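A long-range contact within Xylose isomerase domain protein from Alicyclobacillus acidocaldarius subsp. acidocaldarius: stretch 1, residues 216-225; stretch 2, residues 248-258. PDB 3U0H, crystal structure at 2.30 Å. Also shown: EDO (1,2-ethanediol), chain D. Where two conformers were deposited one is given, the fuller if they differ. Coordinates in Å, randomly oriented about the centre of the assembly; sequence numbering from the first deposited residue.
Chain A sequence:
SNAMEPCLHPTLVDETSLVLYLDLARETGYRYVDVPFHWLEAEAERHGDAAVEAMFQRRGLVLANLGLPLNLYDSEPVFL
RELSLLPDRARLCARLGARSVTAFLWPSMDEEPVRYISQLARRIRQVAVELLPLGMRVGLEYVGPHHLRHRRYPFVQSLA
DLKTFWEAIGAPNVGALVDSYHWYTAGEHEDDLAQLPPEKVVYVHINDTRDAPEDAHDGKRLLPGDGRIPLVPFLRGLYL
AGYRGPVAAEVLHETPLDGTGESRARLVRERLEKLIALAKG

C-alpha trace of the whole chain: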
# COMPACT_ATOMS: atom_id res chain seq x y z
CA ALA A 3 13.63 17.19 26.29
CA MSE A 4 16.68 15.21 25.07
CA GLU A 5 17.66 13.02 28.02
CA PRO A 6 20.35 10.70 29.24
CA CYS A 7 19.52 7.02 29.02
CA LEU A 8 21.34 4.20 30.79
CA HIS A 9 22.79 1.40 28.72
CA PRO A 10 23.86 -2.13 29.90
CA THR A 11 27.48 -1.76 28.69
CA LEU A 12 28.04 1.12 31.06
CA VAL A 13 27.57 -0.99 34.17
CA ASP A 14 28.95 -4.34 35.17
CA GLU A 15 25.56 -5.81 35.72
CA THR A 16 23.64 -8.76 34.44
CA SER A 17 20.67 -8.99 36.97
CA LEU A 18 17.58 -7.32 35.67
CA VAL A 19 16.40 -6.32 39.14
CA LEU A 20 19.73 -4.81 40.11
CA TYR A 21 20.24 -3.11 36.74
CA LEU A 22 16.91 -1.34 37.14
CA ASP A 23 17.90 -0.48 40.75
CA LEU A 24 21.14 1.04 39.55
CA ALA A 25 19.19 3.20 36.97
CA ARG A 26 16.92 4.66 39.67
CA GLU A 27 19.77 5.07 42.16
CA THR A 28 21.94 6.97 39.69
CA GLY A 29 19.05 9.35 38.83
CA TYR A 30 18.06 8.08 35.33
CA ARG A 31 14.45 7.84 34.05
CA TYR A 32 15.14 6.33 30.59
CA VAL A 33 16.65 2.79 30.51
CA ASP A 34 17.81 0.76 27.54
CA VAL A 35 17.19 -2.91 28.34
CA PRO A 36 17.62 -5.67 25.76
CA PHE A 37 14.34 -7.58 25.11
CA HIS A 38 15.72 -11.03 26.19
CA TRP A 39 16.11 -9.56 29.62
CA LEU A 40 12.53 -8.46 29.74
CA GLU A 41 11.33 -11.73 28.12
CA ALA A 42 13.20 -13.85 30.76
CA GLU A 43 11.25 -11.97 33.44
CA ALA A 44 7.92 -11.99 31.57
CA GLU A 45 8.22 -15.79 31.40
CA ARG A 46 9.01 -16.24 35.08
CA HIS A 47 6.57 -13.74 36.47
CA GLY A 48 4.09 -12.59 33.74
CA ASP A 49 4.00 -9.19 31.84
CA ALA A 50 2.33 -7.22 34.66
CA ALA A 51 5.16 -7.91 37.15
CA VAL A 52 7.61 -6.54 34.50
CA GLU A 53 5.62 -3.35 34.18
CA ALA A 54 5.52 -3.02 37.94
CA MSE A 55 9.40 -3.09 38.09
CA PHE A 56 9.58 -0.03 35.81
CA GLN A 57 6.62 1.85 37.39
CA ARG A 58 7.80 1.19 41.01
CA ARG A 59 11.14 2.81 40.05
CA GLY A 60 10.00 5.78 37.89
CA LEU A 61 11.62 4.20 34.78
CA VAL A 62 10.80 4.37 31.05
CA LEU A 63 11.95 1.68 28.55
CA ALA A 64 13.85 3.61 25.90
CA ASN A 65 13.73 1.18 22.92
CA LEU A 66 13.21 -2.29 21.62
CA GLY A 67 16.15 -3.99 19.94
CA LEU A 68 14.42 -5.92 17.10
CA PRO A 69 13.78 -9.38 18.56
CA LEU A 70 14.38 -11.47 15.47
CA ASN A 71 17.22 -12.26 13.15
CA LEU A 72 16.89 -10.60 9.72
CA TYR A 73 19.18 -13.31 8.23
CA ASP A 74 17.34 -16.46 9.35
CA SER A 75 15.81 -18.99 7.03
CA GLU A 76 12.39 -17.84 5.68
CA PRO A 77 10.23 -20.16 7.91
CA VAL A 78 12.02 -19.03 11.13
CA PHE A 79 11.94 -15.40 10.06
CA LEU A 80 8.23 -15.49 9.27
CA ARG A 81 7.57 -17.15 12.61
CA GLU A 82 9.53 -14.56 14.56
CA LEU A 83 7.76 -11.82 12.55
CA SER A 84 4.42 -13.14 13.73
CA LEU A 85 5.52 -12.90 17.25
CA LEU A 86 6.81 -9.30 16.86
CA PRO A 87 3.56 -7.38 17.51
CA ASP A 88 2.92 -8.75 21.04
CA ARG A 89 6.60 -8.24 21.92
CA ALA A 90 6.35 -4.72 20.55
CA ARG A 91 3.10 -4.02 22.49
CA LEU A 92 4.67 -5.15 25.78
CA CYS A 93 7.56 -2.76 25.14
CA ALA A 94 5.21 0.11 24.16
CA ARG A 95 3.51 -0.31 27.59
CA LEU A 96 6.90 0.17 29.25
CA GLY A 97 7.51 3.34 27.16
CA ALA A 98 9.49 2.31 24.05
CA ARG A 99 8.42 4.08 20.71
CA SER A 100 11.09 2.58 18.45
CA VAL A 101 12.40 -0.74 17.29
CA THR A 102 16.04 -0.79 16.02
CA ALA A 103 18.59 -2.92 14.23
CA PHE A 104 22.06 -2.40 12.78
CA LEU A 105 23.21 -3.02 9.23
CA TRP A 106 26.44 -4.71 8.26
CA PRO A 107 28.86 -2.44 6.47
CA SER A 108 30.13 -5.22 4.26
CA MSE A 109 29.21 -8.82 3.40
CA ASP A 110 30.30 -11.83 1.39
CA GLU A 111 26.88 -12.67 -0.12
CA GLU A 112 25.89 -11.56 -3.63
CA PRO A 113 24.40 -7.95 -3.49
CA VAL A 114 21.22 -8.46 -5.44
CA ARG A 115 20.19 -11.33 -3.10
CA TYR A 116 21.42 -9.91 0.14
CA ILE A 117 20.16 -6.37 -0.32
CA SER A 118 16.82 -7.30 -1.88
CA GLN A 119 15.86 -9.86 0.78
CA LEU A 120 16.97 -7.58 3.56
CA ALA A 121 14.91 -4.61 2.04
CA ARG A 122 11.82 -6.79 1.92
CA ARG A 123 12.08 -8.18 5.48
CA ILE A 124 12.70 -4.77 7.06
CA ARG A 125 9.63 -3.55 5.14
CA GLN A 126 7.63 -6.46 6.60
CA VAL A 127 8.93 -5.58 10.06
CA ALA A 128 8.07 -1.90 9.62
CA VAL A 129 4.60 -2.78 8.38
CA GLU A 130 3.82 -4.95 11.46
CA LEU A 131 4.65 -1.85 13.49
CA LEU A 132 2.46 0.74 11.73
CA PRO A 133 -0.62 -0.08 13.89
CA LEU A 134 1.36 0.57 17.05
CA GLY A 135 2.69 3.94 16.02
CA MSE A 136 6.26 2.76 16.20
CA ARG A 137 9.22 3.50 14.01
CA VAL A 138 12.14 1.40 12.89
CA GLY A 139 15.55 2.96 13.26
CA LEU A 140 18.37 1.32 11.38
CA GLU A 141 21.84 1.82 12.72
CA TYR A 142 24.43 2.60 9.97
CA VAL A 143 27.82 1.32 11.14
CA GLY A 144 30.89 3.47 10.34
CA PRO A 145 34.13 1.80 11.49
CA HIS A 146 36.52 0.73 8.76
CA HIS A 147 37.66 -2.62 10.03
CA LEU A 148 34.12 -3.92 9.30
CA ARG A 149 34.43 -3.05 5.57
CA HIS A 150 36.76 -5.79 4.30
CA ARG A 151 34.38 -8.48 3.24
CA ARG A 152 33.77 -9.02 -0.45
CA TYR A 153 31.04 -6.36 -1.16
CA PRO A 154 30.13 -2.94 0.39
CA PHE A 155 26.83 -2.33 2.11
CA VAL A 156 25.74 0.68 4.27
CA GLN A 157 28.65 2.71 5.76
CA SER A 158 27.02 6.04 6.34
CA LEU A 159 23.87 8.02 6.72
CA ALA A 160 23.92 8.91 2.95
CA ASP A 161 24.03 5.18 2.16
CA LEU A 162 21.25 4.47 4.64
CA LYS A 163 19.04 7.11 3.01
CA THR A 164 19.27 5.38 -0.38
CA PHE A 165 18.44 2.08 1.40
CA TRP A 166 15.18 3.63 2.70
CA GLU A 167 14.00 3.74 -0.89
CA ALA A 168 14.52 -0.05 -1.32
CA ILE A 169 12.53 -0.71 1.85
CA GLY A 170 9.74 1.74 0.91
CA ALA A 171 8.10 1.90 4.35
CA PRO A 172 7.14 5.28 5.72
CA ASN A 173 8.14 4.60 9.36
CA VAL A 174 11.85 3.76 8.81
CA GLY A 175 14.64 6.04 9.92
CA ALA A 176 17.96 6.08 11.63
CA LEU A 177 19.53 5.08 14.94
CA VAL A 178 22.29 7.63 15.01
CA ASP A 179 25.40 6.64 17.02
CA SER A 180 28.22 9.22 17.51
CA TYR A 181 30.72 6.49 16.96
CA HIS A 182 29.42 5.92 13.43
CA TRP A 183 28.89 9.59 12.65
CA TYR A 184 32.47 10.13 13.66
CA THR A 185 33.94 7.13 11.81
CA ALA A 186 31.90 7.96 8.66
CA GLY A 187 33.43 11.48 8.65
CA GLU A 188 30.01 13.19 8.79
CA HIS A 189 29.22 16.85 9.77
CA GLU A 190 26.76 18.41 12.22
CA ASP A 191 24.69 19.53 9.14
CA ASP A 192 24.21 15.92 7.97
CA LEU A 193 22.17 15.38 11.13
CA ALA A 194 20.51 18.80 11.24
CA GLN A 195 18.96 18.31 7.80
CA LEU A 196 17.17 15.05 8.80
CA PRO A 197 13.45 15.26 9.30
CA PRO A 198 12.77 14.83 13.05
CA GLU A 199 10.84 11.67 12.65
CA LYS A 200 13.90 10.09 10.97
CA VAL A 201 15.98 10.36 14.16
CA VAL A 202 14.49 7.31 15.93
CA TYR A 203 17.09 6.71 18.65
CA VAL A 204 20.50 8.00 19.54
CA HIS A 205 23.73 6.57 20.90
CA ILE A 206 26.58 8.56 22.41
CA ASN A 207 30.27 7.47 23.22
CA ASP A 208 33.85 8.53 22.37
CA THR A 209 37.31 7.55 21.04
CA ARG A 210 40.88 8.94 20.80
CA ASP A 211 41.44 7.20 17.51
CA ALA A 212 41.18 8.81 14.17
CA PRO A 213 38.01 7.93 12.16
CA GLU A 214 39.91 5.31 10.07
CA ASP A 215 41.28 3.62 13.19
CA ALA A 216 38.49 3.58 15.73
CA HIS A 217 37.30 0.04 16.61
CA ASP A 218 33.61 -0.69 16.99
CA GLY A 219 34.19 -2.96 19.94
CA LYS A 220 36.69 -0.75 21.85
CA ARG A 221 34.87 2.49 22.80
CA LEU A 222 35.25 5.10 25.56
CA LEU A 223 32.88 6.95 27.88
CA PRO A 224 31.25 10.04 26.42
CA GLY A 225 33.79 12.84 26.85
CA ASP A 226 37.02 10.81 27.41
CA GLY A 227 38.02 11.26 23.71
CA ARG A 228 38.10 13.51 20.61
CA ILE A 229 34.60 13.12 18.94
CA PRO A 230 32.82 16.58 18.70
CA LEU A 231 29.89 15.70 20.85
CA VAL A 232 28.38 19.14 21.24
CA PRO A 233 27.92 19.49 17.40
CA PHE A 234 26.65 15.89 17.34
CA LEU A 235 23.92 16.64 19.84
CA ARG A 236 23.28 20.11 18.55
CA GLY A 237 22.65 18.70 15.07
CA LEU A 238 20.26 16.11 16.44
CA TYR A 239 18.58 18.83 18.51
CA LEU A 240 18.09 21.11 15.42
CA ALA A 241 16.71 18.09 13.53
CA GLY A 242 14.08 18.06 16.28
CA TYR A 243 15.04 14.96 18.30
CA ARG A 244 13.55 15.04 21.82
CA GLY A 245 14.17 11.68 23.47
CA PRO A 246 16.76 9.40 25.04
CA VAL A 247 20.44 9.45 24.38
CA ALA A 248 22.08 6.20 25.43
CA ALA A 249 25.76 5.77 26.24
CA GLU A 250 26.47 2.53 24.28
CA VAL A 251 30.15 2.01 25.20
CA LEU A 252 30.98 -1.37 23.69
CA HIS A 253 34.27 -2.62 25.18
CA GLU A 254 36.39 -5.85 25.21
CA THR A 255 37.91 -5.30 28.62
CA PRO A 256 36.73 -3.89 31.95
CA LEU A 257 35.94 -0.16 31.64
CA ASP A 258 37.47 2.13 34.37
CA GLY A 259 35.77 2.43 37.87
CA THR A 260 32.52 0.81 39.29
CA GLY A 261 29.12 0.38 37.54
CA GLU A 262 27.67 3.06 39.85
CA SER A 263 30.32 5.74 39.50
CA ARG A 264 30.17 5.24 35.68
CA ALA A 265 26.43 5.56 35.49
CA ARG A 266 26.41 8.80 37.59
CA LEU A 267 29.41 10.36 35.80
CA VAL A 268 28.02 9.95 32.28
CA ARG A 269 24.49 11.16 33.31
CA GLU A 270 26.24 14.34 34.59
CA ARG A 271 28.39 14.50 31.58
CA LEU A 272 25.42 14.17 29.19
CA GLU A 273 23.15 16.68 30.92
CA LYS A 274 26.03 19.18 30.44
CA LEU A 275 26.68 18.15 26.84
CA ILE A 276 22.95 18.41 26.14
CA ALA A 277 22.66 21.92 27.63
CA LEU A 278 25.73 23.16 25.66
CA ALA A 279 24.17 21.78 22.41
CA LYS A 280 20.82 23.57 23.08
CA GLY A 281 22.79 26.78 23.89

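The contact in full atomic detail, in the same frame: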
# COMPACT_ATOMS: atom_id res chain seq x y z
N ALA A 216 39.34 3.88 14.61
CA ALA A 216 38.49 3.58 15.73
C ALA A 216 37.86 2.19 15.54
O ALA A 216 37.46 1.81 14.42
CB ALA A 216 37.45 4.69 15.93
N HIS A 217 37.88 1.39 16.62
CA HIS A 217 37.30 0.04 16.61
C HIS A 217 35.95 -0.00 17.28
O HIS A 217 35.78 0.48 18.39
CB HIS A 217 38.22 -0.96 17.26
CG HIS A 217 37.89 -2.40 16.95
ND1 HIS A 217 36.80 -3.03 17.47
CD2 HIS A 217 38.59 -3.37 16.20
CE1 HIS A 217 36.79 -4.33 17.04
NE2 HIS A 217 37.88 -4.53 16.27
N ASP A 218 35.01 -0.62 16.60
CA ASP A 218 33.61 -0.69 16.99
C ASP A 218 33.38 -1.24 18.36
O ASP A 218 32.38 -0.87 19.00
CB ASP A 218 32.86 -1.56 16.00
CG ASP A 218 31.41 -1.55 16.22
OD1 ASP A 218 30.79 -0.48 16.18
OD2 ASP A 218 30.89 -2.64 16.45
N GLY A 219 34.31 -2.10 18.77
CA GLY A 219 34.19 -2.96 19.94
C GLY A 219 35.00 -2.42 21.10
O GLY A 219 34.96 -2.99 22.17
N LYS A 220 35.74 -1.33 20.88
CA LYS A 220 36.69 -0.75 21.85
C LYS A 220 36.47 0.78 22.04
O LYS A 220 37.28 1.59 21.62
CB LYS A 220 38.14 -1.00 21.38
CG LYS A 220 38.38 -2.45 21.04
CD LYS A 220 39.81 -2.78 20.63
CE LYS A 220 39.85 -4.05 19.78
NZ LYS A 220 41.12 -4.21 19.03
N ARG A 221 35.33 1.13 22.64
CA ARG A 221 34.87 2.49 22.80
C ARG A 221 35.13 3.07 24.21
O ARG A 221 35.46 2.39 25.16
CB ARG A 221 33.34 2.57 22.50
CG ARG A 221 32.84 1.86 21.22
CD ARG A 221 31.39 2.24 20.89
NE ARG A 221 30.96 1.55 19.70
CZ ARG A 221 29.74 1.65 19.18
NH1 ARG A 221 28.82 2.41 19.78
NH2 ARG A 221 29.46 1.01 18.05
N LEU A 222 34.97 4.38 24.32
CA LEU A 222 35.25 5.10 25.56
C LEU A 222 33.95 5.78 26.04
O LEU A 222 32.94 5.86 25.29
CB LEU A 222 36.34 6.12 25.30
CG LEU A 222 37.78 5.67 25.04
CD1 LEU A 222 38.70 6.89 25.09
CD2 LEU A 222 38.26 4.63 26.05
N LEU A 223 33.98 6.22 27.29
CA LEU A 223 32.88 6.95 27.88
C LEU A 223 32.73 8.27 27.21
O LEU A 223 33.74 8.93 26.96
CB LEU A 223 33.16 7.25 29.34
CG LEU A 223 33.43 6.06 30.25
CD1 LEU A 223 33.59 6.55 31.71
CD2 LEU A 223 32.32 5.03 30.06
N PRO A 224 31.46 8.70 26.98
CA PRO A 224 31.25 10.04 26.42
C PRO A 224 32.14 11.08 27.11
O PRO A 224 32.17 11.15 28.35
CB PRO A 224 29.79 10.32 26.74
CG PRO A 224 29.17 8.97 26.86
CD PRO A 224 30.21 8.11 27.50
N GLY A 225 32.89 11.84 26.32
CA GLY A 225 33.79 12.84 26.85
C GLY A 225 35.21 12.43 27.26
O GLY A 225 35.99 13.29 27.66
N ALA A 248 21.45 7.28 24.67
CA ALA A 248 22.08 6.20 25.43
C ALA A 248 23.57 6.12 25.23
O ALA A 248 24.05 6.17 24.09
CB ALA A 248 21.46 4.88 25.05
N ALA A 249 24.31 5.96 26.32
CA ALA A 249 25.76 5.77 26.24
C ALA A 249 26.06 4.29 25.99
O ALA A 249 26.29 3.53 26.94
CB ALA A 249 26.43 6.25 27.50
N GLU A 250 26.02 3.88 24.72
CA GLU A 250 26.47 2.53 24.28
C GLU A 250 28.00 2.55 24.14
O GLU A 250 28.54 3.07 23.15
CB GLU A 250 25.83 2.06 22.95
CG GLU A 250 26.20 0.58 22.58
CD GLU A 250 25.57 0.02 21.30
OE1 GLU A 250 25.87 0.48 20.17
OE2 GLU A 250 24.79 -0.96 21.41
N VAL A 251 28.69 2.01 25.16
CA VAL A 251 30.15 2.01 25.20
C VAL A 251 30.64 0.57 25.09
O VAL A 251 30.99 -0.02 26.10
CB VAL A 251 30.69 2.74 26.43
CG1 VAL A 251 32.20 2.69 26.47
CG2 VAL A 251 30.22 4.20 26.41
N LEU A 252 30.57 0.01 23.88
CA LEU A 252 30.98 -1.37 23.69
C LEU A 252 32.46 -1.45 24.06
O LEU A 252 33.20 -0.53 23.77
CB LEU A 252 30.73 -1.87 22.26
CG LEU A 252 29.28 -1.80 21.74
CD1 LEU A 252 29.20 -2.38 20.33
CD2 LEU A 252 28.29 -2.55 22.61
N HIS A 253 32.89 -2.50 24.73
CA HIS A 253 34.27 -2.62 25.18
C HIS A 253 34.67 -4.08 25.31
O HIS A 253 33.81 -4.94 25.57
CB HIS A 253 34.41 -1.90 26.51
CG HIS A 253 33.49 -2.43 27.57
ND1 HIS A 253 32.19 -2.06 27.64
CD2 HIS A 253 33.69 -3.39 28.60
CE1 HIS A 253 31.60 -2.71 28.68
NE2 HIS A 253 32.52 -3.53 29.26
N GLU A 254 35.95 -4.41 25.12
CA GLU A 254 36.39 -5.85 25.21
C GLU A 254 36.91 -6.22 26.60
O GLU A 254 36.95 -7.41 26.98
CB GLU A 254 37.48 -6.15 24.17
CG GLU A 254 36.97 -6.08 22.74
CD GLU A 254 37.98 -6.59 21.70
OE1 GLU A 254 39.15 -6.97 22.04
OE2 GLU A 254 37.57 -6.60 20.52
N THR A 255 37.27 -5.18 27.34
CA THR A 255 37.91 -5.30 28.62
C THR A 255 37.22 -4.40 29.66
O THR A 255 36.66 -3.41 29.31
CB THR A 255 39.38 -4.87 28.48
OG1 THR A 255 39.45 -3.63 27.76
CG2 THR A 255 40.19 -5.95 27.71
N PRO A 256 37.29 -4.75 30.94
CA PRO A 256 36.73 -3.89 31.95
C PRO A 256 36.99 -2.41 31.69
O PRO A 256 38.15 -1.99 31.54
CB PRO A 256 37.46 -4.31 33.21
CG PRO A 256 37.69 -5.76 33.01
CD PRO A 256 37.78 -6.00 31.53
N LEU A 257 35.90 -1.64 31.63
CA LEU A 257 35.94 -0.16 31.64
C LEU A 257 36.42 0.33 33.04
O LEU A 257 36.34 -0.41 34.02
CB LEU A 257 34.56 0.44 31.32
CG LEU A 257 33.87 0.40 29.93
CD1 LEU A 257 32.38 0.68 30.03
CD2 LEU A 257 34.50 1.40 28.98
N ASP A 258 36.89 1.58 33.13
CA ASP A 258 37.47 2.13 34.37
C ASP A 258 36.40 2.41 35.45
O ASP A 258 35.34 2.96 35.10
CB ASP A 258 38.24 3.42 34.03
CG ASP A 258 39.55 3.57 34.80
OD1 ASP A 258 39.56 3.28 36.03
OD2 ASP A 258 40.56 4.00 34.19
C1 EDO D . 26.63 -2.52 16.85
O1 EDO D . 27.51 -3.31 17.66
C2 EDO D . 27.44 -2.18 15.61
O2 EDO D . 28.12 -0.95 15.84

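Arg221 organises this contact. It is buried, its CA-to-CB bond points toward the other stretch, and both its backbone and its side chain find acceptors. The one strong hydrogen bond between the stretches runs from Arg221 N to Leu252 O, at 2.9 Å with an N-H...O angle of 160°. Because it joins main-chain atoms, it ties the two stretches together at this point without calling on either side chain.

The long side chain, with chi2 and chi3 both t, carries the guanidinium away from this anchor and into a set of oxygens. Within its own stretch, Arg221 NE donates to Asp218 O at 2.9 Å, and Arg221 NH2 donates to Asp218 OD1 at 2.7 Å, the latter also a salt bridge. Across the contact, Arg221 NH1 makes a weak hydrogen bond to Glu250 O, 3.4 Å away and near the guanidinium plane; NH1 is also hydrogen-bonded elsewhere in the structure. The 3.5 Å approach of Arg221 NH1 to Glu250 OE1 is of another kind. That oxygen lies well out of the guanidinium plane, so no N-H points at it, and the salt bridge rests on charge alone. Arginine suits this place because its several N-H groups, spread around a flat cation, can serve carbonyls and carboxylates together, while a face of the same group remains free to receive Leu252 CD1, 4.1 Å from Arg221 NH2.

Asp218 OD1 has a second donor in the bound 1,2-ethanediol, probably from the crystallisation liquor, whose O2 gives it a hydrogen bond of 2.7 Å.

The approach to Arg221 is shaped by a type I turn from His217 to Lys220, closed by Lys220 N donating to His217 O at 3.1 Å. The His217 ring adds a second hydrogen bond within the turn: Gly219 N donates to His217 ND1 at 3.0 Å. A CB on Gly219 would be crowded by His217 CE1, so the absence of a side chain leaves room for the ring. Gly219 O, by contrast, gains no hydrogen bond across the contact. Glu254 N is 3.4 Å from Gly219 O, but the angle is poor, and Leu252 O, also 3.4 Å from Gly219 O, is another acceptor.

In the second stretch, His253 satisfies a neighbouring carbonyl: its ND1 donates to Val251 O at 2.8 Å. This nearly straight bond, at 171°, accompanies a side chain whose end leads away from stretch 1. Glu254 reaches the other way, but its OE2 lies 4.5 Å from Lys220 NZ, beyond a salt bridge, and both residues are exposed.

Past Arg221 the contact turns apolar. Pro224 CG packs 3.9 Å from Ala249 CB, where a small methyl lets the proline ring come close, and Pro224 CD lies 4.1 Å from Val251 CG2. Leu223 CD2 meets Val251 CG1 at 4.3 Å and Leu257 CD1 at 4.4 Å. These apolar side chains ask for no hydrogen-bond partner of their own, but the methyls of Val251 also face main-chain polar atoms and cannot satisfy them: Leu222 O lies 3.4 Å from Val251 CG2, and Arg221 O 3.5 Å from Val251 CG1.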